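Local coordinates for protein type III effector HopA1 (Pseudomonas syringae pv. tomato str. DC3000, PDB 4RSX) that is a type III secretion effector of a plant-pathogenic bacterium that probably acts inside host cells, by a biochemical activity that remains uncertain, at residues W14-E19 with M232-R237; A220-D225 with L240-N245. All coordinates share one frame; numbering follows the deposited sequence.

Contact 1. Residues W14-E19 with M232-R237; sequences WAKQAE and MPFLAR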
loop_
_atom_site.group_PDB
_atom_site.type_symbol
_atom_site.label_atom_id
_atom_site.label_comp_id
_atom_site.label_asym_id
_atom_site.label_seq_id
_atom_site.Cartn_x
_atom_site.Cartn_y
_atom_site.Cartn_z
ATOM N N TRP A 14 17.346 4.401 5.416
ATOM C CA TRP A 14 17.251 3.155 4.658
ATOM C C TRP A 14 18.483 3.024 3.760
ATOM O O TRP A 14 19.158 1.979 3.740
ATOM C CB TRP A 14 15.967 3.202 3.808
ATOM C CG TRP A 14 15.708 2.021 2.908
ATOM C CD1 TRP A 14 16.412 0.850 2.852
ATOM C CD2 TRP A 14 14.646 1.895 1.936
ATOM N NE1 TRP A 14 15.859 0.012 1.909
ATOM C CE2 TRP A 14 14.779 0.626 1.336
ATOM C CE3 TRP A 14 13.600 2.736 1.525
ATOM C CZ2 TRP A 14 13.903 0.173 0.335
ATOM C CZ3 TRP A 14 12.734 2.288 0.528
ATOM C CH2 TRP A 14 12.894 1.015 -0.057
ATOM N N ALA A 15 18.758 4.104 3.027
ATOM C CA ALA A 15 19.860 4.162 2.080
ATOM C C ALA A 15 21.216 3.981 2.773
ATOM O O ALA A 15 22.114 3.347 2.214
ATOM C CB ALA A 15 19.814 5.475 1.314
ATOM N N LYS A 16 21.366 4.534 3.977
ATOM C CA LYS A 16 22.622 4.379 4.727
ATOM C C LYS A 16 22.831 2.936 5.170
ATOM O O LYS A 16 23.948 2.413 5.115
ATOM C CB LYS A 16 22.668 5.304 5.945
ATOM C CG LYS A 16 22.628 6.779 5.609
ATOM C CD LYS A 16 23.698 7.153 4.575
ATOM C CE LYS A 16 25.057 7.462 5.200
ATOM N NZ LYS A 16 25.908 8.295 4.272
ATOM N N GLN A 17 21.752 2.282 5.586
ATOM C CA GLN A 17 21.838 0.862 5.932
ATOM C C GLN A 17 22.189 0.017 4.708
ATOM O O GLN A 17 22.933 -0.954 4.823
ATOM C CB GLN A 17 20.540 0.373 6.584
ATOM C CG GLN A 17 20.110 1.201 7.781
ATOM C CD GLN A 17 18.855 0.654 8.438
ATOM O OE1 GLN A 17 18.464 -0.494 8.200
ATOM N NE2 GLN A 17 18.218 1.473 9.276
ATOM N N ALA A 18 21.660 0.383 3.538
ATOM C CA ALA A 18 22.032 -0.320 2.309
ATOM C C ALA A 18 23.504 -0.083 2.026
ATOM O O ALA A 18 24.226 -0.989 1.608
ATOM C CB ALA A 18 21.174 0.148 1.103
ATOM N N GLU A 19 23.937 1.153 2.246
ATOM C CA GLU A 19 25.297 1.560 1.919
ATOM C C GLU A 19 26.295 0.857 2.824
ATOM O O GLU A 19 27.438 0.646 2.440
ATOM C CB GLU A 19 25.445 3.064 2.075
ATOM C CG GLU A 19 26.816 3.579 1.701
ATOM C CD GLU A 19 26.975 5.049 1.988
ATOM O OE1 GLU A 19 26.373 5.532 2.974
ATOM O OE2 GLU A 19 27.702 5.726 1.225
ATOM N N MET A 232 30.235 12.261 -6.390
ATOM C CA MET A 232 29.458 13.222 -5.602
ATOM C C MET A 232 29.124 12.638 -4.222
ATOM O O MET A 232 29.226 11.420 -4.038
ATOM C CB MET A 232 28.189 13.642 -6.360
ATOM C CG MET A 232 27.913 12.824 -7.608
ATOM S SD MET A 232 26.754 13.649 -8.720
ATOM C CE MET A 232 25.401 14.025 -7.593
ATOM N N PRO A 233 28.772 13.503 -3.242
ATOM C CA PRO A 233 28.350 13.003 -1.920
ATOM C C PRO A 233 27.168 12.044 -2.057
ATOM O O PRO A 233 26.393 12.172 -3.024
ATOM C CB PRO A 233 27.900 14.274 -1.184
ATOM C CG PRO A 233 28.689 15.383 -1.832
ATOM C CD PRO A 233 28.845 14.979 -3.286
ATOM N N PHE A 234 27.040 11.101 -1.122
ATOM C CA PHE A 234 25.985 10.097 -1.178
ATOM C C PHE A 234 24.614 10.769 -1.114
ATOM O O PHE A 234 23.687 10.383 -1.828
ATOM C CB PHE A 234 26.165 9.077 -0.050
ATOM C CG PHE A 234 25.175 7.944 -0.091
ATOM C CD1 PHE A 234 24.450 7.597 1.041
ATOM C CD2 PHE A 234 24.949 7.237 -1.271
ATOM C CE1 PHE A 234 23.526 6.547 1.013
ATOM C CE2 PHE A 234 24.011 6.184 -1.308
ATOM C CZ PHE A 234 23.305 5.844 -0.160
ATOM N N LEU A 235 24.506 11.803 -0.287
ATOM C CA LEU A 235 23.274 12.578 -0.173
ATOM C C LEU A 235 22.834 13.172 -1.521
ATOM O O LEU A 235 21.658 13.083 -1.901
ATOM C CB LEU A 235 23.448 13.684 0.873
ATOM C CG LEU A 235 22.257 14.623 1.022
ATOM C CD1 LEU A 235 20.984 13.820 1.275
ATOM C CD2 LEU A 235 22.492 15.637 2.152
ATOM N N ALA A 236 23.778 13.778 -2.238
ATOM C CA ALA A 236 23.501 14.313 -3.570
ATOM C C ALA A 236 23.179 13.205 -4.590
ATOM O O ALA A 236 22.352 13.400 -5.484
ATOM C CB ALA A 236 24.667 15.173 -4.056
ATOM N N ARG A 237 23.830 12.052 -4.463
ATOM C CA ARG A 237 23.554 10.937 -5.376
ATOM C C ARG A 237 22.119 10.409 -5.211
ATOM O O ARG A 237 21.422 10.199 -6.193
ATOM C CB ARG A 237 24.601 9.819 -5.222
ATOM C CG ARG A 237 25.983 10.158 -5.830
ATOM C CD ARG A 237 26.971 9.001 -5.691
ATOM N NE ARG A 237 27.676 8.996 -4.408
ATOM C CZ ARG A 237 27.876 7.908 -3.664
ATOM N NH1 ARG A 237 28.536 7.996 -2.514
ATOM N NH2 ARG A 237 27.418 6.729 -4.062
HETATM O O HOH W 1 28.620 5.136 -1.458
#

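Contact 2. Residues A220-D225 with L240-N245; sequences AEVISD and LSLSAN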
loop_
_atom_site.group_PDB
_atom_site.type_symbol
_atom_site.label_atom_id
_atom_site.label_comp_id
_atom_site.label_asym_id
_atom_site.label_seq_id
_atom_site.Cartn_x
_atom_site.Cartn_y
_atom_site.Cartn_z
ATOM N N ALA A 220 13.646 1.031 -3.604
ATOM C CA ALA A 220 14.860 0.238 -3.388
ATOM C C ALA A 220 15.801 0.462 -4.564
ATOM O O ALA A 220 17.030 0.580 -4.398
ATOM C CB ALA A 220 14.527 -1.258 -3.251
ATOM N N GLU A 221 15.215 0.538 -5.756
ATOM C CA GLU A 221 16.004 0.609 -6.978
ATOM C C GLU A 221 16.593 1.999 -7.208
ATOM O O GLU A 221 17.675 2.135 -7.779
ATOM C CB GLU A 221 15.212 0.039 -8.175
ATOM C CG GLU A 221 15.132 -1.507 -8.080
ATOM C CD GLU A 221 14.168 -2.163 -9.066
ATOM O OE1 GLU A 221 14.276 -3.398 -9.272
ATOM O OE2 GLU A 221 13.297 -1.460 -9.625
ATOM N N VAL A 222 15.901 3.029 -6.722
ATOM C CA VAL A 222 16.475 4.371 -6.677
ATOM C C VAL A 222 17.784 4.341 -5.857
ATOM O O VAL A 222 18.800 4.946 -6.243
ATOM C CB VAL A 222 15.481 5.384 -6.051
ATOM C CG1 VAL A 222 16.158 6.712 -5.765
ATOM C CG2 VAL A 222 14.274 5.590 -6.960
ATOM N N ILE A 223 17.749 3.634 -4.729
ATOM C CA ILE A 223 18.912 3.543 -3.850
ATOM C C ILE A 223 20.071 2.813 -4.536
ATOM O O ILE A 223 21.221 3.252 -4.445
ATOM C CB ILE A 223 18.563 2.826 -2.524
ATOM C CG1 ILE A 223 17.607 3.681 -1.687
ATOM C CG2 ILE A 223 19.832 2.527 -1.718
ATOM C CD1 ILE A 223 17.020 2.938 -0.497
ATOM N N SER A 224 19.770 1.701 -5.209
ATOM C CA SER A 224 20.779 0.969 -5.983
ATOM C C SER A 224 21.488 1.891 -6.955
ATOM O O SER A 224 22.718 1.876 -7.062
ATOM C CB SER A 224 20.142 -0.163 -6.789
ATOM O OG SER A 224 19.573 -1.118 -5.928
ATOM N N ASP A 225 20.705 2.678 -7.684
ATOM C CA ASP A 225 21.275 3.622 -8.631
ATOM C C ASP A 225 22.219 4.599 -7.940
ATOM O O ASP A 225 23.347 4.792 -8.387
ATOM C CB ASP A 225 20.175 4.391 -9.369
ATOM C CG ASP A 225 19.411 3.519 -10.349
ATOM O OD1 ASP A 225 19.933 2.441 -10.736
ATOM O OD2 ASP A 225 18.287 3.921 -10.733
ATOM N N LEU A 240 19.848 12.977 -6.714
ATOM C CA LEU A 240 19.987 12.891 -8.167
ATOM C C LEU A 240 19.307 11.634 -8.693
ATOM O O LEU A 240 18.631 11.674 -9.710
ATOM C CB LEU A 240 21.456 12.861 -8.563
ATOM C CG LEU A 240 21.882 13.650 -9.795
ATOM C CD1 LEU A 240 21.146 13.171 -11.042
ATOM C CD2 LEU A 240 21.675 15.152 -9.565
ATOM N N SER A 241 19.499 10.513 -8.002
ATOM C CA SER A 241 18.852 9.266 -8.391
ATOM C C SER A 241 17.329 9.364 -8.307
ATOM O O SER A 241 16.624 8.810 -9.167
ATOM C CB SER A 241 19.367 8.100 -7.551
ATOM O OG SER A 241 18.667 6.898 -7.864
ATOM N N LEU A 242 16.817 10.070 -7.297
ATOM C CA LEU A 242 15.384 10.325 -7.233
ATOM C C LEU A 242 14.901 11.115 -8.462
ATOM O O LEU A 242 13.978 10.674 -9.167
ATOM C CB LEU A 242 14.996 11.031 -5.938
ATOM C CG LEU A 242 14.977 10.183 -4.661
ATOM C CD1 LEU A 242 14.873 11.079 -3.440
ATOM C CD2 LEU A 242 13.821 9.206 -4.676
ATOM N N SER A 243 15.520 12.266 -8.721
ATOM C CA SER A 243 15.157 13.073 -9.874
ATOM C C SER A 243 15.262 12.271 -11.161
ATOM O O SER A 243 14.327 12.277 -11.957
ATOM C CB SER A 243 16.036 14.319 -9.985
ATOM O OG SER A 243 15.705 15.236 -8.968
ATOM N N ALA A 244 16.388 11.582 -11.359
ATOM C CA ALA A 244 16.638 10.868 -12.616
ATOM C C ALA A 244 15.636 9.729 -12.833
ATOM O O ALA A 244 15.413 9.271 -13.967
ATOM C CB ALA A 244 18.073 10.336 -12.659
ATOM N N ASN A 245 15.043 9.264 -11.737
ATOM C CA ASN A 245 14.074 8.166 -11.790
ATOM C C ASN A 245 12.644 8.659 -11.777
ATOM O O ASN A 245 11.715 7.867 -11.848
ATOM C CB ASN A 245 14.288 7.187 -10.640
ATOM C CG ASN A 245 15.368 6.191 -10.940
ATOM O OD1 ASN A 245 15.168 5.293 -11.760
ATOM N ND2 ASN A 245 16.535 6.346 -10.296
#

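Contact 1. Residues W14-E19 with M232-R237
E19 OE2 and R237 NH1 reach each other through one water: water 1 donates to E19 OE2 at 2.9 Å and accepts from R237 NH1 at 3.0 Å. The two charged atoms, E19 OE2 and R237 NH1, stay 4.5 Å apart, beyond a direct salt bridge, so the water carries the polar link between the helices. The carboxylate is held at its other oxygen too, where K16 NZ makes a weak hydrogen bond, part of a salt bridge, to E19 OE1. R237 NE donates to M232 O in its own segment at 2.9 Å, from well above the carbonyl plane, and R237 NH2 bonds to A226 O, just beyond segment 220-225. Guanidinium and carboxylate therefore both have second partners that limit their rotation.

F234 packs beside these polar groups. Its CG is anti to the backbone N (chi1 -176°), directing the ring at helix 2-19. E19 OE2 lies over one face of this ring, 3.6 Å above its plane and offset toward the rim, with carboxylate and ring planes 32° apart. A15 meets the far end of the ring, A15 CB lying 3.8 Å from F234 CZ, and A15 O sits near the ring plane at the edge. K16, bent at chi2, lays its CD in the ring plane at the edge, 3.6 Å from F234 CE1. F234 CD2 in turn lies over a face of the R237 guanidinium.

This is the start of helix 234-245, with P233 as N-cap, packing on the last turns of helix 2-19. F234 also touches L227 of helix 215-228, L235 reaches F8 and H12 farther up helix 2-19, and A18 rests on I29 of helix 26-35.

Contact 2. Residues A220-D225 with L240-N245
S241 chi1 is 176°, which sets OG anti to the backbone N and aims it at V222 O, while N245 CG stands anti to its carbonyl carbon, beside the backbone N, and N245 ND2 reaches D225 OD2. These two serve a helix-loop-helix unit: helices 215-228 and 234-245 follow each other in the chain, and their axes here approach to 8.7 Å at 120°, between perpendicular and antiparallel. V222 and S241 mark the closest backbone approach, their CA atoms being 5.7 Å apart.

The hydroxyl S241 OG donates to the main-chain carbonyl V222 O, arriving slightly tilted from the carbonyl plane. The modelled separation of 2.5 Å is short for such a bond, and its exact length is doubtful. V222 CG1 and D225 CB also come against S241 OG, so this buried hydroxyl sits among carbon atoms and gives its proton to V222 O.

V222 presents its two methyls to different partners. CG1 meets L242 CD2 at 3.6 Å, the side chains crossing at about a right angle, whereas CG2 lies alongside N245 CB. Around this apolar patch F11 of helix 2-19 and Y247 touch both V222 and L242.

D225 and N245 complete the row on the more exposed side. Their carboxylate and amide are nearly coplanar, 9° apart, and N245 ND2 meets D225 OD2 on its anti lone pair, the one pointing away from OD1. D225 OD1 is taken by a salt bridge to R228 NH1, which holds the carboxylate by its other oxygen. N245 ND2 has a second acceptor within its own helix: it donates to D225 OD2 at 3.0 Å and to S241 O at 2.7 Å, both close to the amide plane.

Overall arrangement
From the N terminus the chain first lays down helix 2-19, whose end supplies W14-E19, then runs through helix 26-35, all seven strands of the antiparallel sheet and the other helices before helix 215-228 brings in A220-D225. M232-R237 then closes contact 1, a loop of 212 residues, and L240-N245 closes contact 2, a loop of only 14. The segments alternate, so the two contacts cross rather than nest, and both use helix 234-245. Their centres are 10 Å apart. W14 packs on I223 and A220, and A18 on I223, so helices 2-19, 215-228 and 234-245 form one cluster that brings the first helix of the chain against its last two.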